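Local coordinates for carboxysome shell vertex protein CcmL (Thermosynechococcus elongatus, PDB 4N8F), which probably forms the pentameric vertices of the carboxysome shell, the polyhedral compartment that encloses RuBisCO, and interacts with full-length CcmM, at residues Arg64-Ile67 / Pro73-Ala76; Leu30-Glu35 / Val85-Tyr90; Asp39-Ala44 / Val57-Ala62. One frame throughout, in Å; residues are numbered along the deposited sequence.

Interaction 1 of 3, residues Arg64-Ile67 / Pro73-Ala76; sequences RHII and PIDA
I66 and I74 supply the apolar half of this contact, which draws together two parts of the loop running from strand 54-59 to strand 76-81. Their terminal methyls meet, CD1 of I66 lying 3.9 Å from CD1 of I74, while the two side chains run at a slant to each other. In each isoleucine CG1 is wedged between the backbone N and the carbonyl carbon (chi1 65° in I66, 50° in I74), which sends the long branch across the gap. A branched, water-shunning residue suits both places: I66 also packs on T46, and I74 lies against A44 and against M1 of the second subunit.

The polar half belongs to R64. Its methylene CG passes 3.8 Å from I74 O, a plain van der Waals approach, and beyond it the arginine chain bends at chi3 (-37°). The guanidinium reaches I74 O through a water. That water accepts a hydrogen bond from R64 NH1 at 2.8 Å and donates one to I74 O at 2.7 Å. No direct hydrogen bond links the two segments.

NH1 has a second partner, S61 OG of the second subunit, and the R64 side chain also packs on H65 of that subunit. D75, next to I74, points away from R64-I67, and its carboxylate takes hydrogen bonds from the N-terminal nitrogen of M1 and the peptide N of R59, both of the second subunit.

Arginine suits this place because its methylenes can lie along the loop while the head serves the water and the adjacent chain together. With one methyl pair, one methylene-carbonyl contact and one water bridge joining the segments, the loop probably owes part of its shape to the neighbouring subunit, which binds R64 NH1 and D75.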
loop_
_atom_site.group_PDB
_atom_site.type_symbol
_atom_site.label_atom_id
_atom_site.label_comp_id
_atom_site.label_asym_id
_atom_site.label_seq_id
_atom_site.Cartn_x
_atom_site.Cartn_y
_atom_site.Cartn_z
ATOM N N ARG C 64 2.258 13.655 1.487
ATOM C CA ARG C 64 2.631 14.808 0.686
ATOM C C ARG C 64 1.660 15.930 0.831
ATOM O O ARG C 64 1.927 17.007 0.352
ATOM C CB ARG C 64 2.831 14.464 -0.798
ATOM C CG ARG C 64 3.953 13.449 -0.969
ATOM C CD ARG C 64 4.418 13.227 -2.398
ATOM N NE ARG C 64 3.389 13.254 -3.441
ATOM C CZ ARG C 64 2.863 12.184 -4.034
ATOM N NH1 ARG C 64 3.157 10.930 -3.637
ATOM N NH2 ARG C 64 1.991 12.368 -4.996
ATOM N N HIS C 65 0.553 15.672 1.521
ATOM C CA HIS C 65 -0.446 16.703 1.788
ATOM C C HIS C 65 -0.317 17.335 3.169
ATOM O O HIS C 65 -1.158 18.099 3.577
ATOM C CB HIS C 65 -1.795 16.064 1.532
ATOM C CG HIS C 65 -2.039 15.870 0.083
ATOM N ND1 HIS C 65 -1.609 14.756 -0.606
ATOM C CD2 HIS C 65 -2.606 16.671 -0.827
ATOM C CE1 HIS C 65 -1.921 14.877 -1.877
ATOM N NE2 HIS C 65 -2.568 16.017 -2.024
ATOM N N ILE C 66 0.725 16.985 3.923
ATOM C CA ILE C 66 1.063 17.779 5.071
ATOM C C ILE C 66 1.491 19.165 4.551
ATOM O O ILE C 66 1.815 19.338 3.392
ATOM C CB ILE C 66 2.197 17.192 5.945
ATOM C CG1 ILE C 66 3.522 17.159 5.204
ATOM C CG2 ILE C 66 1.813 15.834 6.507
ATOM C CD1 ILE C 66 4.602 16.469 6.010
ATOM N N ILE C 67 1.475 20.133 5.441
ATOM C CA ILE C 67 1.896 21.503 5.123
ATOM C C ILE C 67 3.291 21.480 4.462
ATOM O O ILE C 67 4.252 20.817 4.923
ATOM C CB ILE C 67 1.797 22.376 6.405
ATOM C CG1 ILE C 67 1.792 23.844 6.082
ATOM C CG2 ILE C 67 2.908 22.041 7.406
ATOM C CD1 ILE C 67 0.696 24.176 5.111
ATOM N N PRO C 73 9.473 13.500 -1.380
ATOM C CA PRO C 73 9.378 12.048 -1.597
ATOM C C PRO C 73 9.221 11.267 -0.307
ATOM O O PRO C 73 10.063 10.439 0.044
ATOM C CB PRO C 73 10.727 11.697 -2.259
ATOM C CG PRO C 73 11.658 12.778 -1.825
ATOM C CD PRO C 73 10.845 14.005 -1.555
ATOM N N ILE C 74 8.159 11.569 0.418
ATOM C CA ILE C 74 7.860 10.935 1.713
ATOM C C ILE C 74 6.566 10.172 1.608
ATOM O O ILE C 74 5.628 10.606 0.891
ATOM C CB ILE C 74 7.788 11.946 2.869
ATOM C CG1 ILE C 74 6.865 13.121 2.495
ATOM C CG2 ILE C 74 9.154 12.526 3.165
ATOM C CD1 ILE C 74 6.455 13.912 3.717
ATOM N N ASP C 75 6.521 9.044 2.319
ATOM C CA ASP C 75 5.412 8.130 2.308
ATOM C C ASP C 75 4.844 7.874 3.725
ATOM O O ASP C 75 4.073 7.000 3.941
ATOM C CB ASP C 75 5.835 6.842 1.629
ATOM C CG ASP C 75 6.800 6.029 2.416
ATOM O OD1 ASP C 75 7.349 6.511 3.437
ATOM O OD2 ASP C 75 7.010 4.835 1.998
ATOM N N ALA C 76 5.279 8.642 4.703
ATOM C CA ALA C 76 4.758 8.535 6.078
ATOM C C ALA C 76 4.913 9.885 6.767
ATOM O O ALA C 76 5.999 10.517 6.700
ATOM C CB ALA C 76 5.492 7.491 6.835
HETATM O O HOH W 1 3.875 10.018 -1.137
#

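Interaction 2 of 3, residues Leu30-Glu35 / Val85-Tyr90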
loop_
_atom_site.group_PDB
_atom_site.type_symbol
_atom_site.label_atom_id
_atom_site.label_comp_id
_atom_site.label_asym_id
_atom_site.label_seq_id
_atom_site.Cartn_x
_atom_site.Cartn_y
_atom_site.Cartn_z
ATOM N N LEU C 30 1.337 0.829 17.716
ATOM C CA LEU C 30 0.610 0.353 18.865
ATOM C C LEU C 30 -0.558 -0.548 18.424
ATOM O O LEU C 30 -1.343 -0.190 17.556
ATOM C CB LEU C 30 0.103 1.493 19.730
ATOM C CG LEU C 30 1.188 2.438 20.295
ATOM C CD1 LEU C 30 0.514 3.551 21.119
ATOM C CD2 LEU C 30 2.206 1.725 21.142
ATOM N N GLY C 31 -0.649 -1.682 19.073
ATOM C CA GLY C 31 -1.652 -2.722 18.776
ATOM C C GLY C 31 -2.874 -2.622 19.654
ATOM O O GLY C 31 -3.147 -1.607 20.271
ATOM N N GLU C 32 -3.611 -3.723 19.740
ATOM C CA GLU C 32 -4.738 -3.811 20.604
ATOM C C GLU C 32 -4.241 -3.578 22.052
ATOM O O GLU C 32 -3.182 -4.089 22.478
ATOM C CB GLU C 32 -5.387 -5.182 20.461
ATOM C CG GLU C 32 -6.750 -5.293 21.102
ATOM C CD GLU C 32 -7.383 -6.627 20.764
ATOM O OE1 GLU C 32 -6.964 -7.614 21.365
ATOM O OE2 GLU C 32 -8.242 -6.684 19.837
ATOM N N ASP C 33 -5.021 -2.761 22.760
ATOM C CA ASP C 33 -4.838 -2.444 24.150
ATOM C C ASP C 33 -3.503 -1.711 24.345
ATOM O O ASP C 33 -2.905 -1.842 25.395
ATOM C CB ASP C 33 -4.900 -3.707 25.003
ATOM C CG ASP C 33 -6.281 -4.334 24.991
ATOM O OD1 ASP C 33 -7.199 -3.598 25.392
ATOM O OD2 ASP C 33 -6.436 -5.547 24.680
ATOM N N GLY C 34 -3.025 -1.027 23.306
ATOM C CA GLY C 34 -1.743 -0.311 23.369
ATOM C C GLY C 34 -0.472 -1.158 23.411
ATOM O O GLY C 34 0.583 -0.670 23.789
ATOM N N GLU C 35 -0.579 -2.415 22.994
ATOM C CA GLU C 35 0.578 -3.251 22.794
ATOM C C GLU C 35 1.700 -2.565 21.996
ATOM O O GLU C 35 1.475 -1.977 20.945
ATOM C CB GLU C 35 0.138 -4.520 22.085
ATOM C CG GLU C 35 1.263 -5.492 21.839
ATOM C CD GLU C 35 0.807 -6.759 21.148
ATOM O OE1 GLU C 35 -0.412 -7.045 21.083
ATOM O OE2 GLU C 35 1.718 -7.510 20.754
ATOM N N VAL C 85 -7.944 8.414 23.303
ATOM C CA VAL C 85 -8.422 7.262 22.607
ATOM C C VAL C 85 -9.482 6.650 23.490
ATOM O O VAL C 85 -9.273 6.439 24.710
ATOM C CB VAL C 85 -7.317 6.214 22.410
ATOM C CG1 VAL C 85 -7.863 5.017 21.642
ATOM C CG2 VAL C 85 -6.141 6.819 21.683
ATOM N N SER C 86 -10.626 6.360 22.899
ATOM C CA SER C 86 -11.638 5.684 23.649
ATOM C C SER C 86 -12.050 4.418 22.941
ATOM O O SER C 86 -11.806 4.256 21.744
ATOM C CB SER C 86 -12.787 6.615 23.863
ATOM O OG SER C 86 -13.343 6.819 22.617
ATOM N N ARG C 87 -12.630 3.496 23.703
ATOM C CA ARG C 87 -13.127 2.234 23.173
ATOM C C ARG C 87 -14.505 2.099 23.739
ATOM O O ARG C 87 -14.694 2.064 24.944
ATOM C CB ARG C 87 -12.258 1.039 23.647
ATOM C CG ARG C 87 -12.714 -0.362 23.195
ATOM C CD ARG C 87 -12.181 -1.526 24.078
ATOM N NE ARG C 87 -10.703 -1.616 24.134
ATOM C CZ ARG C 87 -9.909 -2.343 23.321
ATOM N NH1 ARG C 87 -10.402 -3.106 22.339
ATOM N NH2 ARG C 87 -8.586 -2.294 23.475
ATOM N N ASP C 88 -15.490 2.058 22.889
ATOM C CA ASP C 88 -16.804 1.659 23.375
ATOM C C ASP C 88 -17.139 2.617 24.520
ATOM O O ASP C 88 -17.519 2.198 25.626
ATOM C CB ASP C 88 -16.784 0.186 23.881
ATOM C CG ASP C 88 -16.115 -0.833 22.878
ATOM O OD1 ASP C 88 -16.121 -0.655 21.632
ATOM O OD2 ASP C 88 -15.576 -1.863 23.365
ATOM N N ASN C 89 -16.943 3.905 24.262
ATOM C CA ASN C 89 -17.265 4.962 25.225
ATOM C C ASN C 89 -16.426 5.100 26.537
ATOM O O ASN C 89 -16.700 6.008 27.287
ATOM C CB ASN C 89 -18.767 4.915 25.549
ATOM C CG ASN C 89 -19.632 4.935 24.289
ATOM O OD1 ASN C 89 -20.303 3.940 23.924
ATOM N ND2 ASN C 89 -19.585 6.061 23.584
ATOM N N TYR C 90 -15.424 4.249 26.792
ATOM C CA TYR C 90 -14.483 4.434 27.909
ATOM C C TYR C 90 -13.133 4.956 27.386
ATOM O O TYR C 90 -12.638 4.433 26.413
ATOM C CB TYR C 90 -14.225 3.116 28.639
ATOM C CG TYR C 90 -15.480 2.475 29.112
ATOM C CD1 TYR C 90 -16.005 1.371 28.444
ATOM C CD2 TYR C 90 -16.192 2.995 30.210
ATOM C CE1 TYR C 90 -17.192 0.778 28.868
ATOM C CE2 TYR C 90 -17.396 2.424 30.636
ATOM C CZ TYR C 90 -17.886 1.312 29.964
ATOM O OH TYR C 90 -19.064 0.737 30.401
#
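D33 and R87 meet in a salt bridge at the surface, D33 OD1 standing 2.7 Å from R87 NH2. The oxygen comes obliquely to the guanidinium, whose plane is turned 35° from that of the carboxylate, and the side chains cross at nearly a right angle. The CG methylene of E32 lies at the guanidinium edge, 4.2 Å from R87 NH2. The E32 carboxylate has its own partner, OE2 bonding to Y40 OH of the third subunit.

R87 extends CG anti to its backbone N (chi1 178°) and bends at chi3, carrying its head across to D33. The acid is presented by a tight turn in which E35 N bonds to E32 O at 3.1 Å. Both D33 and G34 have positive phi, a conformation natural to glycine and tolerated by aspartate. On the other side, R87 begins a type I' turn closed by R87 N to Y90 O (2.9 Å) and Y90 N to R87 O (3.0 Å); aspartate and asparagine, here D88 and N89, tolerate its left-handed backbone well.

The bridge thus ties the loop between strands 24-30 and 36-37 to the end of the 84-87/90-94 hairpin, whose residues V85-R87 pair antiparallel with a strand of the third subunit.

Interaction 3 of 3, residues Asp39-Ala44 / Val57-Ala62; sequences DYEVAA and VSRGSA. With SO4 (sulfate ion), chain F.
Side-chain packing within the OB-fold barrel of the CcmL/EutN family brings A43 to V57 in the interior and E41 to R59 at the subunit-facing end of the contact. Strands 39-45 and 54-59 are not sheet neighbours; strand 76-81 lies between them in the order, so side chains alone make the contact. A43 CB is 4.5 Å from V57 CG2, a loose apolar touch. Alanine is small enough here to leave room for A76 and L27, which it also meets.

E41 and R59 pass at a slant, with carboxylate and guanidinium planes 58° apart. Instead of a salt bridge, E41 OE2 packs on R59 CD at 3.8 Å, and the nearest charged atoms, E41 OE2 and R59 NH1, remain 4.8 Å apart. A water lies between them, 2.8 Å from E41 OE2, although its leg to R59 NH1 is too short to be trusted in detail. The glutamate chain bends at chi2 (68°), and its buried carboxylate is well supplied: OE2 meets Y29 OH and forms a salt bridge with K2 of the second subunit, while OE1 takes a bond from M1 N of that subunit.

Past G60, whose positive phi suits glycine, S61 OG of all five subunits surround a sulfate, probably from the crystallisation liquor; here S61 OG, hydrogen-bonded by R64 NH1 of the third subunit, lies 3.0 Å from sulfate O3.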
loop_
_atom_site.group_PDB
_atom_site.type_symbol
_atom_site.label_atom_id
_atom_site.label_comp_id
_atom_site.label_asym_id
_atom_site.label_seq_id
_atom_site.Cartn_x
_atom_site.Cartn_y
_atom_site.Cartn_z
ATOM N N ASP C 39 7.002 -3.438 15.140
ATOM C CA ASP C 39 6.891 -2.833 13.828
ATOM C C ASP C 39 7.106 -1.324 14.001
ATOM O O ASP C 39 6.751 -0.767 15.046
ATOM C CB ASP C 39 5.534 -3.180 13.158
ATOM C CG ASP C 39 5.494 -2.747 11.678
ATOM O OD1 ASP C 39 6.575 -2.574 11.029
ATOM O OD2 ASP C 39 4.379 -2.548 11.140
ATOM N N TYR C 40 7.704 -0.675 13.013
ATOM C CA TYR C 40 8.203 0.706 13.144
ATOM C C TYR C 40 8.030 1.464 11.801
ATOM O O TYR C 40 7.882 0.854 10.767
ATOM C CB TYR C 40 9.692 0.721 13.590
ATOM C CG TYR C 40 10.557 0.499 12.393
ATOM C CD1 TYR C 40 10.884 -0.783 11.994
ATOM C CD2 TYR C 40 10.939 1.578 11.579
ATOM C CE1 TYR C 40 11.617 -0.999 10.852
ATOM C CE2 TYR C 40 11.663 1.374 10.413
ATOM C CZ TYR C 40 11.997 0.084 10.057
ATOM O OH TYR C 40 12.705 -0.144 8.912
ATOM N N GLU C 41 7.956 2.789 11.855
ATOM C CA GLU C 41 7.912 3.634 10.663
ATOM C C GLU C 41 8.844 4.807 10.883
ATOM O O GLU C 41 8.955 5.295 11.986
ATOM C CB GLU C 41 6.490 4.173 10.467
ATOM C CG GLU C 41 6.188 4.701 9.072
ATOM C CD GLU C 41 6.154 3.655 7.959
ATOM O OE1 GLU C 41 6.600 4.006 6.831
ATOM O OE2 GLU C 41 5.710 2.532 8.193
ATOM N N VAL C 42 9.497 5.292 9.863
ATOM C CA VAL C 42 10.137 6.591 10.017
ATOM C C VAL C 42 9.270 7.596 9.306
ATOM O O VAL C 42 8.838 7.361 8.166
ATOM C CB VAL C 42 11.559 6.605 9.428
ATOM C CG1 VAL C 42 12.173 8.011 9.523
ATOM C CG2 VAL C 42 12.410 5.569 10.112
ATOM N N ALA C 43 8.922 8.672 9.998
ATOM C CA ALA C 43 7.964 9.605 9.478
ATOM C C ALA C 43 8.380 11.037 9.633
ATOM O O ALA C 43 8.953 11.412 10.628
ATOM C CB ALA C 43 6.647 9.399 10.171
ATOM N N ALA C 44 8.005 11.836 8.649
ATOM C CA ALA C 44 8.095 13.313 8.726
ATOM C C ALA C 44 7.169 13.855 9.760
ATOM O O ALA C 44 6.062 13.297 10.018
ATOM C CB ALA C 44 7.779 13.976 7.377
ATOM N N VAL C 57 -0.343 8.370 12.325
ATOM C CA VAL C 57 0.478 8.433 11.149
ATOM C C VAL C 57 -0.330 8.097 9.886
ATOM O O VAL C 57 -1.153 7.187 9.883
ATOM C CB VAL C 57 1.781 7.598 11.336
ATOM C CG1 VAL C 57 1.500 6.201 11.731
ATOM C CG2 VAL C 57 2.579 7.539 10.049
ATOM N N SER C 58 -0.121 8.885 8.839
ATOM C CA SER C 58 -0.641 8.633 7.470
ATOM C C SER C 58 0.458 8.180 6.526
ATOM O O SER C 58 1.600 8.763 6.538
ATOM C CB SER C 58 -1.227 9.932 6.906
ATOM O OG SER C 58 -2.453 10.189 7.544
ATOM N N ARG C 59 0.145 7.186 5.712
ATOM C CA ARG C 59 1.131 6.582 4.794
ATOM C C ARG C 59 0.660 6.772 3.346
ATOM O O ARG C 59 -0.501 7.026 3.120
ATOM C CB ARG C 59 1.341 5.081 5.123
ATOM C CG ARG C 59 1.951 4.933 6.530
ATOM C CD ARG C 59 2.240 3.485 6.883
ATOM N NE ARG C 59 0.925 2.912 7.145
ATOM C CZ ARG C 59 0.597 1.660 6.946
ATOM N NH1 ARG C 59 1.541 0.809 6.522
ATOM N NH2 ARG C 59 -0.667 1.271 7.178
ATOM N N GLY C 60 1.573 6.605 2.395
ATOM C CA GLY C 60 1.295 6.802 0.984
ATOM C C GLY C 60 1.251 8.289 0.716
ATOM O O GLY C 60 1.882 9.118 1.465
ATOM N N SER C 61 0.609 8.625 -0.383
ATOM C CA SER C 61 0.636 9.956 -0.899
ATOM C C SER C 61 -0.037 10.949 0.052
ATOM O O SER C 61 0.230 12.170 -0.062
ATOM C CB SER C 61 0.028 9.971 -2.277
ATOM O OG SER C 61 -1.337 9.548 -2.260
ATOM N N ALA C 62 -0.800 10.454 1.034
ATOM C CA ALA C 62 -1.335 11.325 2.107
ATOM C C ALA C 62 -0.184 12.182 2.703
ATOM O O ALA C 62 -0.386 13.306 3.072
ATOM C CB ALA C 62 -1.964 10.523 3.210
HETATM S S SO4 F . -1.308 6.946 -4.979
HETATM O O1 SO4 F . -1.468 7.975 -5.905
HETATM O O2 SO4 F . -0.856 5.850 -5.765
HETATM O O3 SO4 F . -0.380 7.206 -3.922
HETATM O O4 SO4 F . -2.455 6.593 -4.219
HETATM O O HOH W 2 4.034 0.962 6.674
#

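Interactions 1 and 3 adjoin, their centres about 9 Å apart: D75 O probably accepts a hydrogen bond from G60 N at 3.0 Å, and A76 O one from A44 N at 3.1 Å, so the 73-76 segment is held to both segments of interaction 3. The sulfate ringed by five S61 probably marks the five-fold axis, consistent with the positively charged pore; the R64 side chain comes within about 5 Å of a sulfate, nearest atoms. Interaction 2 lies across the chain's centre from interaction 1, about 27 Å between centres, and about 20 Å from the centre of interaction 3. All three touch the third subunit, and interactions 1 and 3 also meet the second.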